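PDB 3CEB: D-aminoacid aminotransferase-like PLP-dependent enzyme from Haemophilus somnus, which probably acts as a pyridoxal-phosphate-dependent 4-amino-4-deoxychorismate lyase of the class IV aminotransferase family, its cofactor bound to a lysine as an internal aldimine. Local coordinates for residues A[87-93]-A[118-124]. Numbering follows the deposited sequence.
Sequences YRTFKPV and EECDEIM
Extended strands 90-93 and 122-124 run parallel, axes 4.0 Å apart at closest and crossing at -43°, with K91 beside I123 (CA-CA 4.4 Å) and P92 beside M124 (CA-CA 4.6 Å). Three backbone hydrogen bonds fix this register: K91 N to E122 O (2.8 Å), M124 N to K91 O (2.7 Å) and V93 N to M124 O (2.8 Å). P92, its N facing away from 122-124, adds a CA-H...O contact to M124 O (3.4 Å). Upstream, side chains supply most bonds: D121 (phi/psi -78/-16, helical; chi1 m) accepts on OD2 from R88 N (2.7 Å) and T89 N (3.2 Å), while D121 N donates to T89 OG1 (3.0 Å; chi1 p) and weakly to T89 O (3.1 Å). E122 OE2 accepts hydrogen bonds from I123 N (2.9 Å) and S135 N. At the exposed margin K91 NZ forms a salt bridge with E118 OE2 (3.1 Å). F90 and M124 share the face packed on I185 and L139; I123 and V93 meet L113. This is a parallel beta-alpha-beta connection through helix 108-114, within the D-amino-acid aminotransferase-like PLP-dependent fold.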
ATOM      1  N   TYR A  87      -9.791 -10.694  -1.586  1.00 32.72           N
ATOM      2  CA  TYR A  87     -10.558  -9.781  -0.764  1.00 33.03           C
ATOM      3  C   TYR A  87     -11.771  -9.319  -1.530  1.00 33.54           C
ATOM      4  O   TYR A  87     -11.616  -8.558  -2.472  1.00 34.31           O
ATOM      5  CB  TYR A  87      -9.740  -8.564  -0.348  1.00 32.62           C
ATOM      6  CG  TYR A  87      -8.468  -8.909   0.392  1.00 32.43           C
ATOM      7  CD1 TYR A  87      -7.297  -9.146  -0.287  1.00 32.91           C
ATOM      8  CD2 TYR A  87      -8.438  -8.997   1.773  1.00 31.41           C
ATOM      9  CE1 TYR A  87      -6.115  -9.465   0.394  1.00 34.84           C
ATOM     10  CE2 TYR A  87      -7.259  -9.317   2.461  1.00 30.95           C
ATOM     11  CZ  TYR A  87      -6.102  -9.547   1.774  1.00 32.01           C
ATOM     12  OH  TYR A  87      -4.923  -9.841   2.446  1.00 31.45           O
ATOM     13  N   ARG A  88     -12.964  -9.717  -1.084  1.00 33.37           N
ATOM     14  CA  ARG A  88     -14.206  -9.390  -1.793  1.00 33.98           C
ATOM     15  C   ARG A  88     -15.257  -8.539  -1.069  1.00 32.95           C
ATOM     16  O   ARG A  88     -16.102  -7.936  -1.710  1.00 33.25           O
ATOM     17  CB  ARG A  88     -14.870 -10.692  -2.228  1.00 34.41           C
ATOM     18  CG  ARG A  88     -14.257 -11.227  -3.488  1.00 37.65           C
ATOM     19  CD  ARG A  88     -14.414 -12.677  -3.542  1.00 42.30           C
ATOM     20  NE  ARG A  88     -14.002 -13.215  -4.835  1.00 47.43           N
ATOM     21  CZ  ARG A  88     -13.727 -14.505  -5.014  1.00 50.21           C
ATOM     22  NH1 ARG A  88     -13.777 -15.323  -3.969  1.00 50.86           N
ATOM     23  NH2 ARG A  88     -13.371 -14.976  -6.203  1.00 51.66           N
ATOM     24  N   THR A  89     -15.243  -8.539   0.256  1.00 32.14           N
ATOM     25  CA  THR A  89     -16.252  -7.831   1.034  1.00 30.83           C
ATOM     26  C   THR A  89     -15.516  -6.918   1.951  1.00 31.12           C
ATOM     27  O   THR A  89     -14.421  -7.252   2.409  1.00 30.80           O
ATOM     28  CB  THR A  89     -17.160  -8.769   1.834  1.00 30.34           C
ATOM     29  OG1 THR A  89     -16.352  -9.610   2.649  1.00 30.44           O
ATOM     30  CG2 THR A  89     -17.984  -9.628   0.928  1.00 27.30           C
ATOM     31  N   PHE A  90     -16.105  -5.739   2.164  1.00 31.37           N
ATOM     32  CA  PHE A  90     -15.473  -4.625   2.899  1.00 31.61           C
ATOM     33  C   PHE A  90     -16.410  -3.921   3.863  1.00 31.45           C
ATOM     34  O   PHE A  90     -17.415  -3.396   3.467  1.00 30.49           O
ATOM     35  CB  PHE A  90     -14.931  -3.601   1.894  1.00 31.70           C
ATOM     36  CG  PHE A  90     -13.871  -4.157   0.981  1.00 32.22           C
ATOM     37  CD1 PHE A  90     -14.205  -4.858  -0.136  1.00 33.46           C
ATOM     38  CD2 PHE A  90     -12.542  -3.981   1.258  1.00 33.76           C
ATOM     39  CE1 PHE A  90     -13.236  -5.375  -0.946  1.00 35.02           C
ATOM     40  CE2 PHE A  90     -11.589  -4.482   0.445  1.00 33.21           C
ATOM     41  CZ  PHE A  90     -11.928  -5.181  -0.650  1.00 32.36           C
ATOM     42  N   LYS A  91     -16.038  -3.906   5.134  1.00 32.37           N
ATOM     43  CA  LYS A  91     -16.838  -3.248   6.170  1.00 32.61           C
ATOM     44  C   LYS A  91     -16.543  -1.759   6.287  1.00 31.76           C
ATOM     45  O   LYS A  91     -15.400  -1.356   6.518  1.00 31.29           O
ATOM     46  CB  LYS A  91     -16.635  -3.914   7.535  1.00 33.37           C
ATOM     47  CG  LYS A  91     -17.467  -3.282   8.655  1.00 34.89           C
ATOM     48  CD  LYS A  91     -18.989  -3.307   8.442  1.00 36.26           C
ATOM     49  CE  LYS A  91     -19.672  -4.295   9.402  1.00 37.44           C
ATOM     50  NZ  LYS A  91     -21.169  -4.214   9.283  1.00 39.30           N
ATOM     51  N   PRO A  92     -17.584  -0.928   6.134  1.00 31.15           N
ATOM     52  CA  PRO A  92     -17.297   0.495   6.302  1.00 31.10           C
ATOM     53  C   PRO A  92     -16.987   0.793   7.769  1.00 30.96           C
ATOM     54  O   PRO A  92     -17.721   0.358   8.648  1.00 30.23           O
ATOM     55  CB  PRO A  92     -18.599   1.187   5.847  1.00 31.04           C
ATOM     56  CG  PRO A  92     -19.455   0.146   5.283  1.00 30.06           C
ATOM     57  CD  PRO A  92     -18.974  -1.180   5.725  1.00 30.29           C
ATOM     58  N   VAL A  93     -15.880   1.486   8.017  1.00 30.53           N
ATOM     59  CA  VAL A  93     -15.491   1.840   9.374  1.00 30.18           C
ATOM     60  C   VAL A  93     -15.312   3.364   9.411  1.00 29.97           C
ATOM     61  O   VAL A  93     -14.657   3.951   8.564  1.00 29.82           O
ATOM     62  CB  VAL A  93     -14.213   1.039   9.817  1.00 30.05           C
ATOM     63  CG1 VAL A  93     -13.754   1.463  11.185  1.00 31.05           C
ATOM     64  CG2 VAL A  93     -14.511  -0.424   9.841  1.00 29.38           C
ATOM     65  N   GLU A 118     -15.823  -7.657  11.268  1.00 37.34           N
ATOM     66  CA  GLU A 118     -16.769  -8.749  11.521  1.00 38.01           C
ATOM     67  C   GLU A 118     -16.634  -9.900  10.534  1.00 37.79           C
ATOM     68  O   GLU A 118     -15.621 -10.609  10.533  1.00 37.09           O
ATOM     69  CB  GLU A 118     -18.195  -8.236  11.529  1.00 38.62           C
ATOM     70  CG  GLU A 118     -18.313  -6.778  11.994  1.00 40.56           C
ATOM     71  CD  GLU A 118     -19.682  -6.465  12.580  1.00 42.33           C
ATOM     72  OE1 GLU A 118     -19.900  -6.901  13.716  1.00 42.44           O
ATOM     73  OE2 GLU A 118     -20.515  -5.780  11.923  1.00 43.16           O
ATOM     74  N   GLU A 119     -17.662 -10.091   9.698  1.00 37.95           N
ATOM     75  CA  GLU A 119     -17.643 -11.204   8.730  1.00 37.75           C
ATOM     76  C   GLU A 119     -17.009 -10.764   7.399  1.00 37.19           C
ATOM     77  O   GLU A 119     -16.664 -11.588   6.592  1.00 37.85           O
ATOM     78  CB  GLU A 119     -19.022 -11.894   8.549  1.00 38.25           C
ATOM     79  CG  GLU A 119     -19.479 -12.980   9.669  1.00 38.91           C
ATOM     80  CD  GLU A 119     -18.478 -14.171   9.954  1.00 42.24           C
ATOM     81  OE1 GLU A 119     -17.309 -14.180   9.494  1.00 43.45           O
ATOM     82  OE2 GLU A 119     -18.842 -15.120  10.693  1.00 43.17           O
ATOM     83  N   CYS A 120     -16.783  -9.479   7.184  1.00 35.78           N
ATOM     84  CA  CYS A 120     -16.101  -9.069   5.970  1.00 35.14           C
ATOM     85  C   CYS A 120     -14.633  -9.433   5.859  1.00 34.44           C
ATOM     86  O   CYS A 120     -13.960  -9.681   6.852  1.00 34.65           O
ATOM     87  CB  CYS A 120     -16.162  -7.570   5.813  1.00 35.54           C
ATOM     88  SG  CYS A 120     -17.835  -7.064   5.716  1.00 35.37           S
ATOM     89  N   ASP A 121     -14.133  -9.378   4.632  1.00 32.77           N
ATOM     90  CA  ASP A 121     -12.750  -9.733   4.386  1.00 32.13           C
ATOM     91  C   ASP A 121     -11.803  -8.621   4.780  1.00 32.31           C
ATOM     92  O   ASP A 121     -10.604  -8.835   4.873  1.00 31.85           O
ATOM     93  CB  ASP A 121     -12.495  -9.968   2.920  1.00 31.85           C
ATOM     94  CG  ASP A 121     -13.196 -11.142   2.396  1.00 31.40           C
ATOM     95  OD1 ASP A 121     -13.369 -12.112   3.144  1.00 30.85           O
ATOM     96  OD2 ASP A 121     -13.518 -11.101   1.193  1.00 31.97           O
ATOM     97  N   GLU A 122     -12.316  -7.418   4.956  1.00 32.42           N
ATOM     98  CA  GLU A 122     -11.445  -6.304   5.236  1.00 32.81           C
ATOM     99  C   GLU A 122     -12.320  -5.066   5.483  1.00 32.93           C
ATOM    100  O   GLU A 122     -13.553  -5.185   5.627  1.00 32.87           O
ATOM    101  CB  GLU A 122     -10.425  -6.254   4.093  1.00 33.10           C
ATOM    102  CG  GLU A 122      -9.404  -5.173   3.980  1.00 35.65           C
ATOM    103  CD  GLU A 122      -8.533  -4.853   5.163  1.00 33.72           C
ATOM    104  OE1 GLU A 122      -7.494  -5.481   5.456  1.00 35.92           O
ATOM    105  OE2 GLU A 122      -8.821  -3.802   5.709  1.00 36.18           O
ATOM    106  N   ILE A 123     -11.720  -3.890   5.626  1.00 33.04           N
ATOM    107  CA  ILE A 123     -12.518  -2.720   5.992  1.00 32.45           C
ATOM    108  C   ILE A 123     -12.392  -1.655   4.940  1.00 32.82           C
ATOM    109  O   ILE A 123     -11.613  -1.776   4.001  1.00 33.47           O
ATOM    110  CB  ILE A 123     -12.176  -2.112   7.389  1.00 31.99           C
ATOM    111  CG1 ILE A 123     -10.731  -1.580   7.436  1.00 31.37           C
ATOM    112  CG2 ILE A 123     -12.415  -3.133   8.469  1.00 31.14           C
ATOM    113  CD1 ILE A 123     -10.306  -0.947   8.762  1.00 26.75           C
HETATM  114  N   MSE A 124     -13.159  -0.599   5.133  1.00 32.25           N
HETATM  115  CA  MSE A 124     -13.183   0.512   4.223  1.00 32.17           C
HETATM  116  C   MSE A 124     -13.316   1.761   5.084  1.00 32.09           C
HETATM  117  O   MSE A 124     -14.334   1.986   5.719  1.00 32.06           O
HETATM  118  CB  MSE A 124     -14.358   0.315   3.278  1.00 32.43           C
HETATM  119  CG  MSE A 124     -14.591   1.451   2.339  1.00 32.98           C
HETATM  120 SE   MSE A 124     -15.914   1.035   0.985  0.75 29.79          SE
HETATM  121  CE  MSE A 124     -14.720   0.051  -0.147  0.50 31.75           C
TER